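Local structure of glutathione transferase (Mesorhizobium loti, 1R9C) at residues Val31-Ser34 against Asp35-Gln38; Phe109-Asp112 against Asp113-Phe117; Thr121-Leu124 against Thr125-Leu128. The protein catalyses the manganese-dependent hydration of the antibiotic fosfomycin and so confers resistance to it, working as a homodimer of the glyoxalase superfamily. All coordinates share one frame; numbering follows the deposited sequence.

Contact 1 (Val31-Ser34 against Asp35-Gln38)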
loop_
_atom_site.group_PDB
_atom_site.type_symbol
_atom_site.label_atom_id
_atom_site.label_comp_id
_atom_site.label_asym_id
_atom_site.label_seq_id
_atom_site.Cartn_x
_atom_site.Cartn_y
_atom_site.Cartn_z
ATOM N N VAL A 31 15.260 -7.237 -5.653
ATOM C CA VAL A 31 16.536 -6.577 -5.302
ATOM C C VAL A 31 17.175 -7.084 -4.001
ATOM O O VAL A 31 18.316 -6.725 -3.682
ATOM C CB VAL A 31 16.409 -5.039 -5.273
ATOM C CG1 VAL A 31 15.902 -4.496 -6.655
ATOM C CG2 VAL A 31 15.469 -4.589 -4.200
ATOM N N TYR A 32 16.442 -7.886 -3.234
ATOM C CA TYR A 32 16.966 -8.368 -1.952
ATOM C C TYR A 32 16.209 -9.600 -1.512
ATOM O O TYR A 32 14.987 -9.668 -1.687
ATOM C CB TYR A 32 16.813 -7.298 -0.864
ATOM C CG TYR A 32 17.132 -7.780 0.558
ATOM C CD1 TYR A 32 18.459 -7.861 1.015
ATOM C CD2 TYR A 32 16.104 -8.154 1.437
ATOM C CE1 TYR A 32 18.751 -8.296 2.330
ATOM C CE2 TYR A 32 16.393 -8.586 2.756
ATOM C CZ TYR A 32 17.698 -8.650 3.184
ATOM O OH TYR A 32 17.947 -9.083 4.469
ATOM N N ALA A 33 16.948 -10.550 -0.927
ATOM C CA ALA A 33 16.360 -11.701 -0.246
ATOM C C ALA A 33 17.141 -11.994 1.031
ATOM O O ALA A 33 18.360 -12.199 0.999
ATOM C CB ALA A 33 16.320 -12.951 -1.173
ATOM N N SER A 34 16.434 -12.020 2.157
ATOM C CA SER A 34 17.055 -12.344 3.436
ATOM C C SER A 34 17.637 -13.762 3.467
ATOM O O SER A 34 18.520 -14.044 4.263
ATOM C CB SER A 34 16.087 -12.104 4.595
ATOM O OG SER A 34 15.049 -13.053 4.577
ATOM N N ASP A 35 17.171 -14.635 2.576
ATOM C CA ASP A 35 17.756 -15.993 2.425
ATOM C C ASP A 35 19.232 -16.049 1.992
ATOM O O ASP A 35 19.910 -17.078 2.190
ATOM C CB ASP A 35 16.906 -16.821 1.454
ATOM C CG ASP A 35 15.715 -17.456 2.136
ATOM O OD1 ASP A 35 15.760 -17.649 3.373
ATOM O OD2 ASP A 35 14.672 -17.767 1.523
ATOM N N THR A 36 19.733 -14.961 1.402
ATOM C CA THR A 36 21.172 -14.828 1.109
ATOM C C THR A 36 22.003 -14.681 2.398
ATOM O O THR A 36 23.238 -14.689 2.362
ATOM C CB THR A 36 21.434 -13.647 0.123
ATOM O OG1 THR A 36 20.415 -13.619 -0.889
ATOM C CG2 THR A 36 22.704 -13.885 -0.688
ATOM N N GLU A 37 21.323 -14.582 3.541
ATOM C CA GLU A 37 21.976 -14.468 4.850
ATOM C C GLU A 37 22.060 -15.801 5.605
ATOM O O GLU A 37 21.199 -16.671 5.462
ATOM C CB GLU A 37 21.239 -13.443 5.725
ATOM C CG GLU A 37 21.153 -12.048 5.119
ATOM C CD GLU A 37 20.333 -11.065 5.951
ATOM O OE1 GLU A 37 20.059 -11.331 7.156
ATOM O OE2 GLU A 37 19.968 -10.003 5.391
ATOM N N GLN A 38 23.100 -15.952 6.417
ATOM C CA GLN A 38 23.210 -17.116 7.295
ATOM C C GLN A 38 22.311 -16.899 8.511
ATOM O O GLN A 38 22.066 -15.749 8.900
ATOM C CB GLN A 38 24.660 -17.340 7.726
HETATM O O HOH W 1 15.925 -15.488 5.492
#
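Tyr-32 and Glu-37 meet through their polar ends. The phenol OH of Tyr-32 donates to OE2 of Glu-37 in a very short hydrogen bond of 2.4 Å. OE2 lies at the edge of the ring, in its plane, beyond OH and on the CE1 side. The two side chains cross at about a right angle, and the planes of ring and carboxylate are 62° apart. Tyr-32 has CG anti to the backbone N (chi1 171°), which brings the ring out alongside the turn, where OH can reach Glu-37. The Glu-37 chain is extended beyond CG, which lets its carboxylate span the turn between them.

Backbone bonds shape that turn. Thr-36 N donates to Ala-33 O at 3.1 Å, and Glu-37 N donates to Ser-34 O at 2.9 Å. These two bonds wind the chain into a short 3-10 turn over residues 34-36. Ala-33 O is gripped twice, because Thr-36 OG1 also donates to it at 3.1 Å. OG1 lies beside its own backbone N, which puts both donors on one side of the carbonyl.

Water forms the third link. It hydrogen-bonds to Ser-34 OG at 2.7 Å and to Asp-35 OD1 at 3.0 Å. Ser-34 OG is also bonded to Glu-44 N, and Asp-35 forms a salt bridge with Arg-43. The first bond reaches strand 44-49, the second the loop before it. Val-31 and Tyr-32 both face Phe-46 of that strand, in a classic beta bulge.

The Tyr-32 side chain touches Glu-44, the inferred proton acceptor, and packs on Leu-128 of the second subunit. Taken at face value, the very short phenol bond would hold the outer end of a ring beside the probable active site. Polar bonds, with little apolar contact, hold the turn.

Contact 2 (Phe109-Asp112 against Asp113-Phe117); sequences FYDD and DNHMF
Asp-111 and His-115 are locked together inside the turn of a beta hairpin. ND1 of His-115 donates to OD1 of Asp-111 at 2.6 Å, using the syn lone pair of that oxygen. The oxygen lies in the ring plane, while the carboxylate plane is turned 69° from it. OD2 takes two backbone bonds, from His-115 N at 3.0 Å and Asp-113 N at 2.8 Å. They arrive from opposite faces of the carboxylate, which is thereby held against rotation. Asp-111 chi1 is 66°, which puts CG between its backbone N and carbonyl carbon, directed into the turn.

Phe-109 and Phe-117 form a hydrogen-bonded antiparallel pair. CB of Phe-117 sits over one face of the Phe-109 ring in a CH-pi contact, 3.6 Å from CZ. The rings are near parallel but barely overlap. On the other face of the sheet, Tyr-110 and Met-116 run side by side, with CE of Met-116 3.4 Å from OH of Tyr-110.

The hairpin joins strands 106-110 and 116-120. Helix 15-26 covers Phe-109 and Asp-111. Phe-10 of strand 5-12 meets the rings of His-115 and Phe-117, and His-115 NE2 bonds to Asn-68 of the second subunit.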
loop_
_atom_site.group_PDB
_atom_site.type_symbol
_atom_site.label_atom_id
_atom_site.label_comp_id
_atom_site.label_asym_id
_atom_site.label_seq_id
_atom_site.Cartn_x
_atom_site.Cartn_y
_atom_site.Cartn_z
ATOM N N PHE A 109 -7.887 -8.029 -8.997
ATOM C CA PHE A 109 -7.496 -9.418 -8.807
ATOM C C PHE A 109 -6.941 -9.573 -7.376
ATOM O O PHE A 109 -6.734 -8.588 -6.681
ATOM C CB PHE A 109 -6.491 -9.852 -9.895
ATOM C CG PHE A 109 -5.110 -9.251 -9.748
ATOM C CD1 PHE A 109 -4.115 -9.908 -9.033
ATOM C CD2 PHE A 109 -4.802 -8.025 -10.348
ATOM C CE1 PHE A 109 -2.852 -9.333 -8.889
ATOM C CE2 PHE A 109 -3.543 -7.457 -10.218
ATOM C CZ PHE A 109 -2.558 -8.118 -9.503
ATOM N N TYR A 110 -6.787 -10.807 -6.924
ATOM C CA TYR A 110 -6.301 -11.082 -5.575
ATOM C C TYR A 110 -5.013 -11.858 -5.754
ATOM O O TYR A 110 -4.909 -12.656 -6.687
ATOM C CB TYR A 110 -7.298 -11.968 -4.811
ATOM C CG TYR A 110 -8.672 -11.357 -4.696
ATOM C CD1 TYR A 110 -9.605 -11.550 -5.699
ATOM C CD2 TYR A 110 -8.998 -10.527 -3.619
ATOM C CE1 TYR A 110 -10.849 -10.994 -5.630
ATOM C CE2 TYR A 110 -10.240 -9.926 -3.539
ATOM C CZ TYR A 110 -11.175 -10.193 -4.543
ATOM O OH TYR A 110 -12.409 -9.635 -4.499
ATOM N N ASP A 111 -4.046 -11.675 -4.856
ATOM C CA ASP A 111 -2.898 -12.575 -4.843
ATOM C C ASP A 111 -3.318 -13.836 -4.069
ATOM O O ASP A 111 -4.538 -14.154 -3.980
ATOM C CB ASP A 111 -1.690 -11.874 -4.192
ATOM C CG ASP A 111 -1.912 -11.595 -2.709
ATOM O OD1 ASP A 111 -1.017 -11.027 -2.080
ATOM O OD2 ASP A 111 -2.943 -11.938 -2.086
ATOM N N ASP A 112 -2.353 -14.557 -3.478
ATOM C CA ASP A 112 -2.702 -15.852 -2.875
ATOM C C ASP A 112 -3.092 -15.721 -1.412
ATOM O O ASP A 112 -3.352 -16.717 -0.740
ATOM C CB ASP A 112 -1.540 -16.852 -2.980
ATOM C CG ASP A 112 -1.364 -17.423 -4.370
ATOM O OD1 ASP A 112 -2.331 -17.451 -5.183
ATOM O OD2 ASP A 112 -0.270 -17.903 -4.723
ATOM N N ASP A 113 -3.121 -14.489 -0.908
ATOM C CA ASP A 113 -3.220 -14.252 0.535
ATOM C C ASP A 113 -4.324 -13.222 0.830
ATOM O O ASP A 113 -4.239 -12.459 1.779
ATOM C CB ASP A 113 -1.851 -13.790 1.068
ATOM C CG ASP A 113 -0.783 -14.876 0.948
ATOM O OD1 ASP A 113 -0.701 -15.758 1.838
ATOM O OD2 ASP A 113 0.004 -14.932 -0.018
ATOM N N ASN A 114 -5.357 -13.211 -0.015
ATOM C CA ASN A 114 -6.487 -12.295 0.118
ATOM C C ASN A 114 -6.215 -10.799 -0.023
ATOM O O ASN A 114 -7.079 -10.006 0.275
ATOM C CB ASN A 114 -7.303 -12.602 1.395
ATOM C CG ASN A 114 -7.852 -13.997 1.377
ATOM O OD1 ASN A 114 -8.108 -14.560 0.300
ATOM N ND2 ASN A 114 -8.037 -14.577 2.551
ATOM N N HIS A 115 -5.039 -10.405 -0.494
ATOM C CA HIS A 115 -4.815 -9.008 -0.854
ATOM C C HIS A 115 -5.451 -8.700 -2.207
ATOM O O HIS A 115 -5.226 -9.440 -3.169
ATOM C CB HIS A 115 -3.322 -8.689 -0.974
ATOM C CG HIS A 115 -2.517 -9.046 0.241
ATOM N ND1 HIS A 115 -1.546 -10.024 0.222
ATOM C CD2 HIS A 115 -2.474 -8.499 1.482
ATOM C CE1 HIS A 115 -0.973 -10.102 1.414
ATOM N NE2 HIS A 115 -1.528 -9.197 2.204
ATOM N N MET A 116 -6.189 -7.589 -2.284
ATOM C CA MET A 116 -6.737 -7.126 -3.571
ATOM C C MET A 116 -5.801 -6.088 -4.212
ATOM O O MET A 116 -5.312 -5.139 -3.549
ATOM C CB MET A 116 -8.146 -6.545 -3.410
ATOM C CG MET A 116 -8.909 -6.251 -4.733
ATOM S SD MET A 116 -10.393 -5.216 -4.478
ATOM C CE MET A 116 -11.417 -6.456 -4.000
ATOM N N PHE A 117 -5.586 -6.252 -5.508
ATOM C CA PHE A 117 -4.818 -5.280 -6.305
ATOM C C PHE A 117 -5.685 -4.835 -7.440
ATOM O O PHE A 117 -6.661 -5.530 -7.768
ATOM C CB PHE A 117 -3.564 -5.945 -6.872
ATOM C CG PHE A 117 -2.535 -6.256 -5.828
ATOM C CD1 PHE A 117 -2.478 -7.524 -5.248
ATOM C CD2 PHE A 117 -1.659 -5.267 -5.391
ATOM C CE1 PHE A 117 -1.542 -7.810 -4.232
ATOM C CE2 PHE A 117 -0.700 -5.538 -4.395
ATOM C CZ PHE A 117 -0.647 -6.811 -3.825
HETATM O O HOH W 2 -6.414 -15.021 -2.341
HETATM O O HOH W 3 0.203 -14.071 -2.432
#

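Contact 3 (Thr121-Leu124 against Thr125-Leu128); sequences TGTL and TERL
Gly-122 comes up against the carboxylate of Glu-126, with its CA 3.3 Å from OE1. Next, Thr-123 is the N-cap of helix 124-129 and forms a capping box with Glu-126. Thr-123 OG1 accepts from Glu-126 N at 3.1 Å, and Thr-123 N donates to Glu-126 OE1 at 3.1 Å. The second bond is bent (137°), and its donor stands above the carboxylate plane. CG of Glu-126 lies beside its own backbone N (chi1 -82°), and the extended chain runs back toward Thr-123. Its CD lies 3.1 Å from Thr-123 OG1. The box thus satisfies an amide of the first helical turn. Thr-123 O then accepts from Arg-127 N at 2.9 Å.

Leu-124 begins the helix. Its O accepts from Leu-128 N at 2.9 Å. The two leucine side chains cross one turn apart, with CD1 of Leu-124 3.9 Å from CG of Leu-128.

The cap links strand 116-120 to helix 124-129. Thr-121 is bonded to Arg-105, while the helix lies against the second subunit. There Leu-124 meets Trp-53 and Leu-128 meets Tyr-32. Arg-127, its side chain about 6 Å from a bound manganese ion, forms a salt bridge with Glu-44 of that subunit, the inferred proton acceptor.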
loop_
_atom_site.group_PDB
_atom_site.type_symbol
_atom_site.label_atom_id
_atom_site.label_comp_id
_atom_site.label_asym_id
_atom_site.label_seq_id
_atom_site.Cartn_x
_atom_site.Cartn_y
_atom_site.Cartn_z
ATOM N N THR A 121 -6.638 2.122 -15.789
ATOM C CA THR A 121 -6.181 2.869 -16.980
ATOM C C THR A 121 -6.445 4.383 -16.920
ATOM O O THR A 121 -5.973 5.151 -17.774
ATOM C CB THR A 121 -6.796 2.277 -18.287
ATOM O OG1 THR A 121 -8.170 2.660 -18.389
ATOM C CG2 THR A 121 -6.826 0.711 -18.226
ATOM N N GLY A 122 -7.184 4.814 -15.912
ATOM C CA GLY A 122 -7.671 6.180 -15.856
ATOM C C GLY A 122 -6.907 7.029 -14.861
ATOM O O GLY A 122 -5.981 6.552 -14.222
ATOM N N THR A 123 -7.304 8.297 -14.731
ATOM C CA THR A 123 -6.619 9.197 -13.797
ATOM C C THR A 123 -7.593 9.837 -12.805
ATOM O O THR A 123 -8.816 9.792 -12.984
ATOM C CB THR A 123 -5.932 10.364 -14.582
ATOM O OG1 THR A 123 -6.948 11.165 -15.199
ATOM C CG2 THR A 123 -5.083 9.846 -15.806
ATOM N N LEU A 124 -7.038 10.460 -11.771
ATOM C CA LEU A 124 -7.836 11.222 -10.816
ATOM C C LEU A 124 -8.594 12.370 -11.488
ATOM O O LEU A 124 -9.776 12.553 -11.223
ATOM C CB LEU A 124 -6.941 11.762 -9.693
ATOM C CG LEU A 124 -7.580 12.679 -8.647
ATOM C CD1 LEU A 124 -8.747 11.974 -7.928
ATOM C CD2 LEU A 124 -6.537 13.099 -7.636
ATOM N N THR A 125 -7.912 13.126 -12.359
ATOM C CA THR A 125 -8.509 14.269 -13.041
ATOM C C THR A 125 -9.730 13.814 -13.833
ATOM O O THR A 125 -10.753 14.501 -13.858
ATOM C CB THR A 125 -7.496 14.936 -13.978
ATOM O OG1 THR A 125 -6.334 15.331 -13.232
ATOM C CG2 THR A 125 -8.013 16.234 -14.484
ATOM N N GLU A 126 -9.594 12.667 -14.495
ATOM C CA GLU A 126 -10.651 12.075 -15.312
ATOM C C GLU A 126 -11.793 11.678 -14.395
ATOM O O GLU A 126 -12.939 12.037 -14.644
ATOM C CB GLU A 126 -10.133 10.831 -16.054
ATOM C CG GLU A 126 -9.385 11.192 -17.319
ATOM C CD GLU A 126 -8.382 10.131 -17.774
ATOM O OE1 GLU A 126 -8.572 8.939 -17.464
ATOM O OE2 GLU A 126 -7.414 10.504 -18.478
ATOM N N ARG A 127 -11.446 10.983 -13.308
ATOM C CA ARG A 127 -12.431 10.572 -12.297
ATOM C C ARG A 127 -13.255 11.731 -11.727
ATOM O O ARG A 127 -14.464 11.594 -11.569
ATOM C CB ARG A 127 -11.757 9.794 -11.162
ATOM C CG ARG A 127 -12.741 9.217 -10.148
ATOM C CD ARG A 127 -13.336 7.855 -10.539
ATOM N NE ARG A 127 -14.400 7.460 -9.613
ATOM C CZ ARG A 127 -14.664 6.204 -9.245
ATOM N NH1 ARG A 127 -13.945 5.188 -9.726
ATOM N NH2 ARG A 127 -15.660 5.963 -8.390
ATOM N N LEU A 128 -12.611 12.853 -11.396
ATOM C CA LEU A 128 -13.341 14.014 -10.844
ATOM C C LEU A 128 -14.189 14.781 -11.841
ATOM O O LEU A 128 -15.152 15.453 -11.451
ATOM C CB LEU A 128 -12.403 15.005 -10.162
ATOM C CG LEU A 128 -11.522 14.444 -9.048
ATOM C CD1 LEU A 128 -10.437 15.438 -8.751
ATOM C CD2 LEU A 128 -12.334 14.142 -7.813
#

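In the fold
From the N terminus, contact 1 comes first. It closes the turn after strand 29-33, in the loop that leads to strand 44-49. Contact 2 closes the hairpin between strands 106-110 and 116-120, about 25 Å away between centres. Contact 3 follows directly, where the chain leaves strand 116-120 and enters helix 124-129. The three lie in series, and none nests in or crosses another. Strand 116-120 carries the metal ligand Glu-118 between contacts 2 and 3. Contacts 1 and 3 lie on opposite sides of the chain centre. They come together across the dimer, the end of strand 29-33 of one subunit against the C-terminal helix of the other.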